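Local coordinates for protein PAN2-PAN3 deadenylation complex catalytic subunit pan2 (Neurospora crassa, PDB 4CZW) that probably shortens the poly(A) tails of messenger RNA, as the catalytic subunit of the PAN2-PAN3 deadenylation complex, at residues Thr112-Val117 against Phe142-Gln147; Gln229-Gly234 against Glu290-Ile295; Ile442-Glu447 against Lys534-Leu539; Trp590-Glu595 against His628-Ala633. All blocks are in the same frame, centred on the assembly; numbering follows the deposited sequence.

Contact 1: Thr112-Val117 against Phe142-Gln147; sequences TSNASV and FDKISQ
Lys144 reaches out of helix 130-149 to the loop that precedes this helix, and its ammonium nitrogen NZ donates a hydrogen bond of 2.7 Å to the hydroxyl OG of Ser113. The loop offers the hydroxyl from a type II beta turn, Thr112 to Ala115, in which Asn114 takes up a left-handed backbone conformation (phi 63°). The better-packed part lies at the base of the turn. There the methyl CG2 of Thr112 meets the end of the lysine chain tip to tip, 4.0 Å from Lys144 CE, while the same side chain also touches Leu81 and Phe140. Its hydroxyl takes no part in the lysine contact, being hydrogen-bonded to the carbonyl of Ala108 in the helix before the loop. A single bend at chi2 (-62°), followed by two extended torsions, carries the amine of Lys144 past this methyl group to the serine. The bond to Ser113 already sits on the exposed side, and beyond it the contact loosens at Asn114, also exposed, which merely crosses the lysine at about a right angle, with Asn114 ND2 lying 4.1 Å from Lys144 NZ, where no hydrogen bond is made. The contact belongs to the pseudo-UCH domain, and the lysine side chain lies about 10 Å from the bound zinc ion held by His70, Cys75, Cys80 and Cys83. Its chemistry is divided, with the aliphatic stem buried beside a methyl and the charged end giving one hydrogen bond to the neutral hydroxyl of an exposed serine.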
loop_
_atom_site.group_PDB
_atom_site.type_symbol
_atom_site.label_atom_id
_atom_site.label_comp_id
_atom_site.label_asym_id
_atom_site.label_seq_id
_atom_site.Cartn_x
_atom_site.Cartn_y
_atom_site.Cartn_z
ATOM N N THR A 112 -0.472 8.809 12.664
ATOM C CA THR A 112 -0.287 7.608 13.473
ATOM C C THR A 112 0.508 7.927 14.738
ATOM O O THR A 112 1.380 8.795 14.726
ATOM C CB THR A 112 0.432 6.497 12.673
ATOM O OG1 THR A 112 -0.202 6.338 11.398
ATOM C CG2 THR A 112 0.389 5.170 13.421
ATOM N N SER A 113 0.194 7.233 15.827
ATOM C CA SER A 113 0.886 7.438 17.094
ATOM C C SER A 113 2.367 7.085 16.989
ATOM O O SER A 113 2.741 6.148 16.281
ATOM C CB SER A 113 0.228 6.612 18.202
ATOM O OG SER A 113 0.277 5.227 17.904
ATOM N N ASN A 114 3.196 7.858 17.688
ATOM C CA ASN A 114 4.643 7.649 17.747
ATOM C C ASN A 114 5.350 7.785 16.399
ATOM O O ASN A 114 6.523 7.435 16.273
ATOM C CB ASN A 114 4.959 6.275 18.349
ATOM C CG ASN A 114 4.318 6.074 19.707
ATOM O OD1 ASN A 114 4.229 7.003 20.509
ATOM N ND2 ASN A 114 3.864 4.854 19.971
ATOM N N ALA A 115 4.644 8.297 15.397
ATOM C CA ALA A 115 5.231 8.484 14.074
ATOM C C ALA A 115 6.201 9.660 14.073
ATOM O O ALA A 115 7.193 9.660 13.345
ATOM C CB ALA A 115 4.144 8.693 13.034
ATOM N N SER A 116 5.909 10.657 14.901
ATOM C CA SER A 116 6.733 11.856 14.980
ATOM C C SER A 116 8.028 11.610 15.748
ATOM O O SER A 116 8.929 12.448 15.742
ATOM C CB SER A 116 5.949 12.995 15.635
ATOM O OG SER A 116 5.517 12.631 16.934
ATOM N N VAL A 117 8.117 10.459 16.407
ATOM C CA VAL A 117 9.279 10.145 17.232
ATOM C C VAL A 117 9.993 8.878 16.770
ATOM O O VAL A 117 10.978 8.458 17.374
ATOM C CB VAL A 117 8.884 9.981 18.712
ATOM C CG1 VAL A 117 8.131 11.210 19.198
ATOM C CG2 VAL A 117 8.041 8.731 18.902
ATOM N N PHE A 142 5.908 -2.810 10.479
ATOM C CA PHE A 142 5.807 -4.183 10.963
ATOM C C PHE A 142 5.276 -4.246 12.392
ATOM O O PHE A 142 4.571 -5.185 12.759
ATOM C CB PHE A 142 7.166 -4.881 10.880
ATOM C CG PHE A 142 7.408 -5.582 9.574
ATOM C CD1 PHE A 142 7.468 -4.868 8.389
ATOM C CD2 PHE A 142 7.582 -6.956 9.532
ATOM C CE1 PHE A 142 7.690 -5.510 7.186
ATOM C CE2 PHE A 142 7.806 -7.603 8.332
ATOM C CZ PHE A 142 7.859 -6.879 7.158
ATOM N N ASP A 143 5.613 -3.239 13.191
ATOM C CA ASP A 143 5.136 -3.162 14.566
ATOM C C ASP A 143 3.669 -2.748 14.614
ATOM O O ASP A 143 2.873 -3.335 15.345
ATOM C CB ASP A 143 5.986 -2.181 15.375
ATOM C CG ASP A 143 5.524 -2.060 16.815
ATOM O OD1 ASP A 143 5.008 -3.058 17.362
ATOM O OD2 ASP A 143 5.678 -0.967 17.400
ATOM N N LYS A 144 3.318 -1.739 13.824
ATOM C CA LYS A 144 1.965 -1.199 13.829
ATOM C C LYS A 144 0.942 -2.173 13.251
ATOM O O LYS A 144 -0.127 -2.368 13.826
ATOM C CB LYS A 144 1.920 0.125 13.059
ATOM C CG LYS A 144 2.503 1.299 13.827
ATOM C CD LYS A 144 1.719 1.555 15.103
ATOM C CE LYS A 144 2.295 2.716 15.896
ATOM N NZ LYS A 144 1.536 2.946 17.158
ATOM N N ILE A 145 1.269 -2.785 12.119
ATOM C CA ILE A 145 0.336 -3.696 11.466
ATOM C C ILE A 145 0.192 -5.000 12.243
ATOM O O ILE A 145 -0.780 -5.732 12.064
ATOM C CB ILE A 145 0.764 -4.012 10.017
ATOM C CG1 ILE A 145 2.020 -4.887 9.999
ATOM C CG2 ILE A 145 0.980 -2.727 9.234
ATOM C CD1 ILE A 145 2.452 -5.303 8.611
ATOM N N SER A 146 1.160 -5.285 13.108
ATOM C CA SER A 146 1.107 -6.484 13.935
ATOM C C SER A 146 0.009 -6.361 14.985
ATOM O O SER A 146 -0.712 -7.321 15.259
ATOM C CB SER A 146 2.458 -6.737 14.608
ATOM O OG SER A 146 2.455 -7.966 15.313
ATOM N N GLN A 147 -0.116 -5.173 15.567
ATOM C CA GLN A 147 -1.136 -4.927 16.580
ATOM C C GLN A 147 -2.462 -4.535 15.931
ATOM O O GLN A 147 -3.524 -4.686 16.533
ATOM C CB GLN A 147 -0.673 -3.846 17.562
ATOM C CG GLN A 147 -0.534 -2.459 16.959
ATOM C CD GLN A 147 0.125 -1.476 17.907
ATOM O OE1 GLN A 147 1.175 -1.761 18.483
ATOM N NE2 GLN A 147 -0.494 -0.313 18.079
#

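Contact 2: Gln229-Gly234 against Glu290-Ile295; sequences QVLKAG and EEIGII
Segment 229-234 is helical and bonds within itself, as from Ala233 N to Gln229 O, whereas segment 290-295 is extended from Glu291 onward and pairs with its sheet neighbours: Ile292 with Tyr323 and Ile294 with Thr321 on one strand, and Gly293 with Tyr304 on another. No hydrogen bond joins the two segments. The strand brings Ile292 and Ile294 to the same side, with Gly293 between them, and helix 227-235 presents Leu231 to both. The contact converges on a single methyl group. Leu231 has CG anti to its own amide nitrogen (chi1 174°), which extends the side chain from the helix to the sheet and places CD2 over the ends of both isoleucines. Leu231 CD2 lies 3.7 Å from Ile292 CD1 and 3.9 Å from Ile294 CD1. The approaches differ: the leucine meets Ile292 at an oblique angle but crosses Ile294 nearly perpendicularly. Around this trio, Cys303 touches both Leu231 and Ile292, while Leu269 and Leu267, from a further strand of the same sheet, adjoin Leu231 and Ile294 respectively. The join is thus a helix laid on a face of the large mixed sheet of the pseudo-UCH domain, well away from the zinc sites and the nuclease site. All three touching residues are buried and contribute only hydrocarbon, so cohesion here comes from the hydrophobic effect and the fit of methyl groups, without any directional bond between helix and strand.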
loop_
_atom_site.group_PDB
_atom_site.type_symbol
_atom_site.label_atom_id
_atom_site.label_comp_id
_atom_site.label_asym_id
_atom_site.label_seq_id
_atom_site.Cartn_x
_atom_site.Cartn_y
_atom_site.Cartn_z
ATOM N N GLN A 229 26.452 -16.040 6.547
ATOM C CA GLN A 229 27.202 -15.751 7.764
ATOM C C GLN A 229 26.802 -14.403 8.355
ATOM O O GLN A 229 26.722 -14.249 9.574
ATOM C CB GLN A 229 28.705 -15.776 7.480
ATOM C CG GLN A 229 29.249 -17.152 7.133
ATOM C CD GLN A 229 30.657 -17.098 6.573
ATOM O OE1 GLN A 229 31.142 -16.034 6.185
ATOM N NE2 GLN A 229 31.322 -18.247 6.529
ATOM N N VAL A 230 26.556 -13.430 7.485
ATOM C CA VAL A 230 26.148 -12.097 7.914
ATOM C C VAL A 230 24.745 -12.135 8.518
ATOM O O VAL A 230 24.468 -11.471 9.519
ATOM C CB VAL A 230 26.191 -11.092 6.741
ATOM C CG1 VAL A 230 25.596 -9.755 7.149
ATOM C CG2 VAL A 230 27.622 -10.914 6.256
ATOM N N LEU A 231 23.868 -12.927 7.909
ATOM C CA LEU A 231 22.512 -13.106 8.416
ATOM C C LEU A 231 22.522 -13.784 9.784
ATOM O O LEU A 231 21.811 -13.365 10.699
ATOM C CB LEU A 231 21.676 -13.924 7.430
ATOM C CG LEU A 231 20.270 -14.311 7.893
ATOM C CD1 LEU A 231 19.460 -13.074 8.244
ATOM C CD2 LEU A 231 19.562 -15.131 6.828
ATOM N N LYS A 232 23.329 -14.832 9.912
ATOM C CA LYS A 232 23.456 -15.564 11.167
ATOM C C LYS A 232 23.979 -14.667 12.284
ATOM O O LYS A 232 23.494 -14.717 13.415
ATOM C CB LYS A 232 24.379 -16.771 10.989
ATOM C CG LYS A 232 24.761 -17.456 12.291
ATOM C CD LYS A 232 25.679 -18.643 12.049
ATOM C CE LYS A 232 26.125 -19.267 13.361
ATOM N NZ LYS A 232 24.969 -19.682 14.203
ATOM N N ALA A 233 24.970 -13.843 11.955
ATOM C CA ALA A 233 25.569 -12.936 12.926
ATOM C C ALA A 233 24.575 -11.868 13.373
ATOM O O ALA A 233 24.639 -11.382 14.503
ATOM C CB ALA A 233 26.814 -12.290 12.344
ATOM N N GLY A 234 23.659 -11.509 12.481
ATOM C CA GLY A 234 22.662 -10.498 12.780
ATOM C C GLY A 234 21.573 -11.004 13.705
ATOM O O GLY A 234 21.186 -10.322 14.653
ATOM N N GLU A 290 19.280 -15.604 -4.011
ATOM C CA GLU A 290 17.835 -15.474 -4.144
ATOM C C GLU A 290 17.129 -16.544 -3.320
ATOM O O GLU A 290 15.901 -16.577 -3.245
ATOM C CB GLU A 290 17.408 -15.574 -5.609
ATOM C CG GLU A 290 17.704 -16.919 -6.251
ATOM C CD GLU A 290 16.895 -17.152 -7.512
ATOM O OE1 GLU A 290 15.655 -17.015 -7.457
ATOM O OE2 GLU A 290 17.500 -17.469 -8.558
ATOM N N GLU A 291 17.916 -17.416 -2.700
ATOM C CA GLU A 291 17.365 -18.529 -1.940
ATOM C C GLU A 291 18.275 -18.912 -0.777
ATOM O O GLU A 291 19.469 -19.152 -0.964
ATOM C CB GLU A 291 17.143 -19.731 -2.859
ATOM C CG GLU A 291 16.140 -20.742 -2.341
ATOM C CD GLU A 291 15.809 -21.805 -3.369
ATOM O OE1 GLU A 291 16.749 -22.395 -3.941
ATOM O OE2 GLU A 291 14.608 -22.048 -3.607
ATOM N N ILE A 292 17.708 -18.961 0.423
ATOM C CA ILE A 292 18.460 -19.349 1.613
ATOM C C ILE A 292 17.706 -20.390 2.432
ATOM O O ILE A 292 16.481 -20.494 2.350
ATOM C CB ILE A 292 18.768 -18.138 2.518
ATOM C CG1 ILE A 292 17.473 -17.447 2.950
ATOM C CG2 ILE A 292 19.688 -17.157 1.813
ATOM C CD1 ILE A 292 17.689 -16.257 3.859
ATOM N N GLY A 293 18.448 -21.160 3.219
ATOM C CA GLY A 293 17.856 -22.126 4.125
ATOM C C GLY A 293 18.352 -21.889 5.537
ATOM O O GLY A 293 19.554 -21.749 5.759
ATOM N N ILE A 294 17.430 -21.836 6.494
ATOM C CA ILE A 294 17.790 -21.524 7.873
ATOM C C ILE A 294 17.440 -22.653 8.843
ATOM O O ILE A 294 16.329 -23.186 8.822
ATOM C CB ILE A 294 17.109 -20.222 8.342
ATOM C CG1 ILE A 294 17.465 -19.065 7.406
ATOM C CG2 ILE A 294 17.517 -19.891 9.768
ATOM C CD1 ILE A 294 16.856 -17.737 7.804
ATOM N N ILE A 295 18.404 -23.011 9.688
ATOM C CA ILE A 295 18.214 -24.044 10.701
ATOM C C ILE A 295 18.206 -23.451 12.108
ATOM O O ILE A 295 19.159 -22.786 12.507
ATOM C CB ILE A 295 19.318 -25.126 10.635
ATOM C CG1 ILE A 295 19.520 -25.625 9.204
ATOM C CG2 ILE A 295 18.978 -26.284 11.558
ATOM C CD1 ILE A 295 20.211 -26.973 9.126
#

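Contact 3: Ile442-Glu447 against Lys534-Leu539; sequences IAIDTE and KKLWVL
Different settings of chi1 send Ile442 and Ile444 to the helix by different routes. In Ile442 the CG1 branch sits between the backbone nitrogen and carbonyl carbon (chi1 54°), and in Ile444 it stands anti to the nitrogen (chi1 -178°); both chains are extended at chi2, so that CD1 is the atom delivered. Each isoleucine finds one leucine of helix 529-541. Ile442 CD1 lies 3.8 Å from Leu539 CD1, and also reaches the root of that side chain, 4.2 Å from Leu539 CB. One helical turn earlier, Ile444 CD1 faces Leu536 CD2 at 4.0 Å; the leucine does not set out directly at the strand, but its end swings nearer. In both pairs the side chains pass at an oblique angle. Strand 441-451 is a central strand of the mixed sheet in the RNase H-like exonuclease domain, pairing with strands 471-481, 502-504 and 545-548. It carries Asp445 and Glu447, which probably bind the catalytic divalent metal ions with Asp554 and Asp607, as in related DEDD exonucleases. The isoleucines form the hydrophobic side of a strand whose acidic residues are probable metal ligands. The side chains of Ile444 and Asp554 are about 6 Å apart, and Thr446 OG1 hydrogen-bonds to Asp554 OD2, which would help orient that probable ligand. Val479 of the neighbouring strand touches Ile442, Ile444 and Leu536, spreading the apolar layer across the sheet. Elsewhere on the helix, Trp537 meets the ring of Tyr87 and Lys534 NZ hydrogen-bonds to the carbonyl of Thr73, both residues of the pseudo-UCH domain.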
loop_
_atom_site.group_PDB
_atom_site.type_symbol
_atom_site.label_atom_id
_atom_site.label_comp_id
_atom_site.label_asym_id
_atom_site.label_seq_id
_atom_site.Cartn_x
_atom_site.Cartn_y
_atom_site.Cartn_z
ATOM N N ILE A 442 -24.327 2.558 -9.456
ATOM C CA ILE A 442 -24.398 3.679 -8.527
ATOM C C ILE A 442 -23.817 4.953 -9.139
ATOM O O ILE A 442 -22.791 4.917 -9.819
ATOM C CB ILE A 442 -23.663 3.365 -7.204
ATOM C CG1 ILE A 442 -22.221 2.932 -7.475
ATOM C CG2 ILE A 442 -24.397 2.280 -6.430
ATOM C CD1 ILE A 442 -21.440 2.605 -6.223
ATOM N N ALA A 443 -24.490 6.075 -8.903
ATOM C CA ALA A 443 -24.021 7.370 -9.383
ATOM C C ALA A 443 -23.242 8.087 -8.286
ATOM O O ALA A 443 -23.711 8.193 -7.154
ATOM C CB ALA A 443 -25.189 8.220 -9.855
ATOM N N ILE A 444 -22.056 8.582 -8.623
ATOM C CA ILE A 444 -21.174 9.174 -7.623
ATOM C C ILE A 444 -20.541 10.487 -8.093
ATOM O O ILE A 444 -20.165 10.631 -9.258
ATOM C CB ILE A 444 -20.057 8.176 -7.218
ATOM C CG1 ILE A 444 -19.153 8.772 -6.136
ATOM C CG2 ILE A 444 -19.248 7.740 -8.435
ATOM C CD1 ILE A 444 -18.056 7.841 -5.673
ATOM N N ASP A 445 -20.450 11.447 -7.177
ATOM C CA ASP A 445 -19.749 12.703 -7.425
ATOM C C ASP A 445 -19.183 13.246 -6.115
ATOM O O ASP A 445 -19.739 13.001 -5.045
ATOM C CB ASP A 445 -20.679 13.731 -8.071
ATOM C CG ASP A 445 -19.958 15.010 -8.449
ATOM O OD1 ASP A 445 -18.819 14.924 -8.954
ATOM O OD2 ASP A 445 -20.524 16.102 -8.231
ATOM N N THR A 446 -18.074 13.976 -6.197
ATOM C CA THR A 446 -17.418 14.494 -5.000
ATOM C C THR A 446 -17.145 15.994 -5.084
ATOM O O THR A 446 -17.285 16.604 -6.144
ATOM C CB THR A 446 -16.080 13.770 -4.734
ATOM O OG1 THR A 446 -15.159 14.055 -5.795
ATOM C CG2 THR A 446 -16.289 12.265 -4.634
ATOM N N GLU A 447 -16.760 16.580 -3.954
ATOM C CA GLU A 447 -16.381 17.989 -3.896
ATOM C C GLU A 447 -14.983 18.135 -3.302
ATOM O O GLU A 447 -14.616 17.405 -2.381
ATOM C CB GLU A 447 -17.395 18.791 -3.077
ATOM C CG GLU A 447 -18.831 18.685 -3.573
ATOM C CD GLU A 447 -19.036 19.311 -4.942
ATOM O OE1 GLU A 447 -18.193 20.131 -5.363
ATOM O OE2 GLU A 447 -20.047 18.982 -5.597
ATOM N N LYS A 534 -13.879 3.682 3.184
ATOM C CA LYS A 534 -14.199 2.277 3.407
ATOM C C LYS A 534 -15.466 1.877 2.659
ATOM O O LYS A 534 -15.547 0.783 2.103
ATOM C CB LYS A 534 -14.359 1.998 4.902
ATOM C CG LYS A 534 -14.485 0.527 5.258
ATOM C CD LYS A 534 -14.671 0.342 6.755
ATOM C CE LYS A 534 -14.758 -1.127 7.132
ATOM N NZ LYS A 534 -13.483 -1.848 6.862
ATOM N N LYS A 535 -16.447 2.775 2.644
ATOM C CA LYS A 535 -17.697 2.537 1.933
ATOM C C LYS A 535 -17.449 2.366 0.440
ATOM O O LYS A 535 -17.915 1.406 -0.172
ATOM C CB LYS A 535 -18.679 3.686 2.171
ATOM C CG LYS A 535 -19.023 3.921 3.630
ATOM C CD LYS A 535 -19.967 5.100 3.785
ATOM C CE LYS A 535 -20.285 5.365 5.246
ATOM N NZ LYS A 535 -21.183 6.541 5.411
ATOM N N LEU A 536 -16.707 3.305 -0.139
ATOM C CA LEU A 536 -16.405 3.277 -1.564
ATOM C C LEU A 536 -15.561 2.061 -1.929
ATOM O O LEU A 536 -15.763 1.449 -2.977
ATOM C CB LEU A 536 -15.684 4.562 -1.980
ATOM C CG LEU A 536 -16.414 5.868 -1.662
ATOM C CD1 LEU A 536 -15.633 7.064 -2.183
ATOM C CD2 LEU A 536 -17.821 5.847 -2.237
ATOM N N TRP A 537 -14.621 1.712 -1.055
ATOM C CA TRP A 537 -13.742 0.570 -1.287
ATOM C C TRP A 537 -14.528 -0.737 -1.297
ATOM O O TRP A 537 -14.256 -1.628 -2.101
ATOM C CB TRP A 537 -12.640 0.513 -0.227
ATOM C CG TRP A 537 -11.657 -0.595 -0.452
ATOM C CD1 TRP A 537 -10.628 -0.608 -1.348
ATOM C CD2 TRP A 537 -11.608 -1.854 0.231
ATOM N NE1 TRP A 537 -9.942 -1.795 -1.267
ATOM C CE2 TRP A 537 -10.524 -2.578 -0.305
ATOM C CE3 TRP A 537 -12.375 -2.441 1.244
ATOM C CZ2 TRP A 537 -10.188 -3.856 0.137
ATOM C CZ3 TRP A 537 -12.040 -3.710 1.680
ATOM C CH2 TRP A 537 -10.956 -4.404 1.127
ATOM N N VAL A 538 -15.500 -0.845 -0.396
ATOM C CA VAL A 538 -16.364 -2.019 -0.336
ATOM C C VAL A 538 -17.207 -2.125 -1.605
ATOM O O VAL A 538 -17.327 -3.201 -2.193
ATOM C CB VAL A 538 -17.289 -1.979 0.902
ATOM C CG1 VAL A 538 -18.417 -2.990 0.768
ATOM C CG2 VAL A 538 -16.490 -2.237 2.168
ATOM N N LEU A 539 -17.769 -0.998 -2.030
ATOM C CA LEU A 539 -18.615 -0.952 -3.219
ATOM C C LEU A 539 -17.861 -1.377 -4.477
ATOM O O LEU A 539 -18.438 -1.987 -5.377
ATOM C CB LEU A 539 -19.194 0.452 -3.404
ATOM C CG LEU A 539 -20.232 0.888 -2.368
ATOM C CD1 LEU A 539 -20.591 2.355 -2.544
ATOM C CD2 LEU A 539 -21.475 0.014 -2.455
#

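Contact 4: Trp590-Glu595 against His628-Ala633; sequences WYLLKE and HDVLEA
Helix 585-592 and helix 627-634 come together with Leu592 nearest Val630, their CA atoms 8.9 Å apart, and Tyr591 nearest Ala633 at 9.8 Å between CA atoms; shortly afterwards the first chain turns out of helical geometry at Lys594, where phi is positive (54°). Two consecutive residues of the earlier helix thus serve two residues one turn apart on the later one. Leu592 brings its CD2 methyl to the CG1 methyl of Val630, 3.8 Å away, the two branched chains passing at an oblique angle. The leucine begins by pointing off to one side of the partner helix and only its end closes in. In Val630 the anti position of CG1 to the amide nitrogen (chi1 171°) turns this methyl to the leucine. Beside this pair, Tyr591 extends its hydroxyl to the methyl of Ala633, OH lying 3.2 Å from Ala633 CB, with the ring obliquely placed and no hydrogen bond made. Phe574 adds to the apolar surroundings of Leu592, while helix 604-623 touches both partners, Phe621 meeting Val630 and Leu614 meeting Leu593. The contact joins the last helix of the modelled chain to helix 585-592, at the surface of the nuclease part, far from the zinc sites and the probable catalytic metal site. Only Leu592 with Val630 is plainly apolar; the tyrosine brings its polar end to a methyl, without a directional bond across the two segments.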
loop_
_atom_site.group_PDB
_atom_site.type_symbol
_atom_site.label_atom_id
_atom_site.label_comp_id
_atom_site.label_asym_id
_atom_site.label_seq_id
_atom_site.Cartn_x
_atom_site.Cartn_y
_atom_site.Cartn_z
ATOM N N TRP A 590 -27.811 20.841 -20.433
ATOM C CA TRP A 590 -28.549 21.922 -21.072
ATOM C C TRP A 590 -29.095 21.515 -22.438
ATOM O O TRP A 590 -30.175 21.947 -22.837
ATOM C CB TRP A 590 -27.659 23.161 -21.214
ATOM C CG TRP A 590 -28.290 24.277 -21.991
ATOM C CD1 TRP A 590 -29.305 25.091 -21.578
ATOM C CD2 TRP A 590 -27.939 24.712 -23.311
ATOM N NE1 TRP A 590 -29.612 26.000 -22.561
ATOM C CE2 TRP A 590 -28.787 25.790 -23.635
ATOM C CE3 TRP A 590 -26.993 24.292 -24.250
ATOM C CZ2 TRP A 590 -28.717 26.453 -24.858
ATOM C CZ3 TRP A 590 -26.925 24.953 -25.465
ATOM C CH2 TRP A 590 -27.782 26.021 -25.757
ATOM N N TYR A 591 -28.347 20.677 -23.146
ATOM C CA TYR A 591 -28.698 20.315 -24.514
ATOM C C TYR A 591 -29.563 19.059 -24.587
ATOM O O TYR A 591 -30.397 18.927 -25.482
ATOM C CB TYR A 591 -27.430 20.123 -25.349
ATOM C CG TYR A 591 -27.691 19.945 -26.828
ATOM C CD1 TYR A 591 -27.968 21.036 -27.638
ATOM C CD2 TYR A 591 -27.657 18.686 -27.414
ATOM C CE1 TYR A 591 -28.208 20.881 -28.990
ATOM C CE2 TYR A 591 -27.894 18.520 -28.765
ATOM C CZ TYR A 591 -28.169 19.622 -29.548
ATOM O OH TYR A 591 -28.406 19.467 -30.894
ATOM N N LEU A 592 -29.363 18.142 -23.648
ATOM C CA LEU A 592 -30.071 16.865 -23.678
ATOM C C LEU A 592 -31.223 16.810 -22.676
ATOM O O LEU A 592 -32.182 16.065 -22.867
ATOM C CB LEU A 592 -29.100 15.714 -23.412
ATOM C CG LEU A 592 -27.899 15.603 -24.355
ATOM C CD1 LEU A 592 -27.017 14.430 -23.962
ATOM C CD2 LEU A 592 -28.356 15.475 -25.801
ATOM N N LEU A 593 -31.126 17.600 -21.612
ATOM C CA LEU A 593 -32.148 17.594 -20.570
ATOM C C LEU A 593 -32.876 18.931 -20.476
ATOM O O LEU A 593 -33.860 19.053 -19.745
ATOM C CB LEU A 593 -31.529 17.249 -19.213
ATOM C CG LEU A 593 -30.809 15.906 -19.087
ATOM C CD1 LEU A 593 -30.112 15.800 -17.739
ATOM C CD2 LEU A 593 -31.783 14.756 -19.279
ATOM N N LYS A 594 -32.389 19.920 -21.221
ATOM C CA LYS A 594 -32.911 21.285 -21.160
ATOM C C LYS A 594 -32.920 21.820 -19.730
ATOM O O LYS A 594 -33.907 22.403 -19.283
ATOM C CB LYS A 594 -34.323 21.358 -21.752
ATOM C CG LYS A 594 -34.371 21.388 -23.270
ATOM C CD LYS A 594 -34.980 20.115 -23.832
ATOM C CE LYS A 594 -35.262 20.252 -25.320
ATOM N NZ LYS A 594 -35.790 18.988 -25.906
ATOM N N GLU A 595 -31.815 21.619 -19.018
ATOM C CA GLU A 595 -31.710 22.057 -17.631
ATOM C C GLU A 595 -30.524 22.991 -17.414
ATOM O O GLU A 595 -29.478 22.844 -18.045
ATOM C CB GLU A 595 -31.586 20.852 -16.695
ATOM C CG GLU A 595 -32.773 19.905 -16.721
ATOM C CD GLU A 595 -32.636 18.778 -15.716
ATOM O OE1 GLU A 595 -31.749 18.868 -14.839
ATOM O OE2 GLU A 595 -33.410 17.802 -15.802
ATOM N N HIS A 628 -26.324 8.527 -33.076
ATOM C CA HIS A 628 -25.367 9.051 -34.045
ATOM C C HIS A 628 -25.716 10.480 -34.442
ATOM O O HIS A 628 -24.840 11.339 -34.534
ATOM C CB HIS A 628 -25.313 8.164 -35.290
ATOM C CG HIS A 628 -24.484 8.733 -36.399
ATOM N ND1 HIS A 628 -23.110 8.808 -36.338
ATOM C CD2 HIS A 628 -24.837 9.263 -37.594
ATOM C CE1 HIS A 628 -22.651 9.355 -37.450
ATOM N NE2 HIS A 628 -23.679 9.641 -38.228
ATOM N N ASP A 629 -27.002 10.727 -34.670
ATOM C CA ASP A 629 -27.473 12.051 -35.051
ATOM C C ASP A 629 -27.301 13.051 -33.913
ATOM O O ASP A 629 -26.929 14.203 -34.138
ATOM C CB ASP A 629 -28.939 11.990 -35.484
ATOM C CG ASP A 629 -29.146 11.128 -36.716
ATOM O OD1 ASP A 629 -28.246 11.103 -37.583
ATOM O OD2 ASP A 629 -30.207 10.475 -36.816
ATOM N N VAL A 630 -27.573 12.604 -32.691
ATOM C CA VAL A 630 -27.422 13.451 -31.513
ATOM C C VAL A 630 -25.954 13.807 -31.287
ATOM O O VAL A 630 -25.619 14.962 -31.020
ATOM C CB VAL A 630 -27.985 12.765 -30.251
ATOM C CG1 VAL A 630 -27.634 13.562 -29.004
ATOM C CG2 VAL A 630 -29.491 12.587 -30.371
ATOM N N LEU A 631 -25.088 12.807 -31.405
ATOM C CA LEU A 631 -23.656 13.000 -31.207
ATOM C C LEU A 631 -23.084 13.972 -32.237
ATOM O O LEU A 631 -22.203 14.772 -31.924
ATOM C CB LEU A 631 -22.923 11.658 -31.276
ATOM C CG LEU A 631 -21.459 11.656 -30.832
ATOM C CD1 LEU A 631 -21.332 12.205 -29.419
ATOM C CD2 LEU A 631 -20.878 10.255 -30.917
ATOM N N GLU A 632 -23.595 13.901 -33.462
ATOM C CA GLU A 632 -23.195 14.829 -34.515
ATOM C C GLU A 632 -23.667 16.243 -34.199
ATOM O O GLU A 632 -22.949 17.217 -34.431
ATOM C CB GLU A 632 -23.748 14.385 -35.871
ATOM C CG GLU A 632 -23.082 13.146 -36.449
ATOM C CD GLU A 632 -21.638 13.388 -36.845
ATOM O OE1 GLU A 632 -21.282 14.551 -37.129
ATOM O OE2 GLU A 632 -20.860 12.411 -36.878
ATOM N N ALA A 633 -24.881 16.346 -33.668
ATOM C CA ALA A 633 -25.470 17.636 -33.333
ATOM C C ALA A 633 -24.712 18.312 -32.195
ATOM O O ALA A 633 -24.596 19.536 -32.159
ATOM C CB ALA A 633 -26.936 17.465 -32.966
#

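Along the chain the four contacts follow one another in series, the first two in the pseudo-UCH domain and contact 3 in the exonuclease domain, with contact 4 on the outer edge of the nuclease part. Contacts 1 and 2 have centres 27 Å apart, and contacts 3 and 4 are separated by a similar 28 Å, whereas 69 Å divides contacts 2 and 4 on opposite sides of the chain's centre. None touches another. Contacts 2 and 3 each lay a helix on a different mixed sheet, while contacts 1 and 4 join a loop or short helix to a helix. Contact 3 lies where the two domains adjoin, consistent with a scaffolding role for the pseudo-UCH domain.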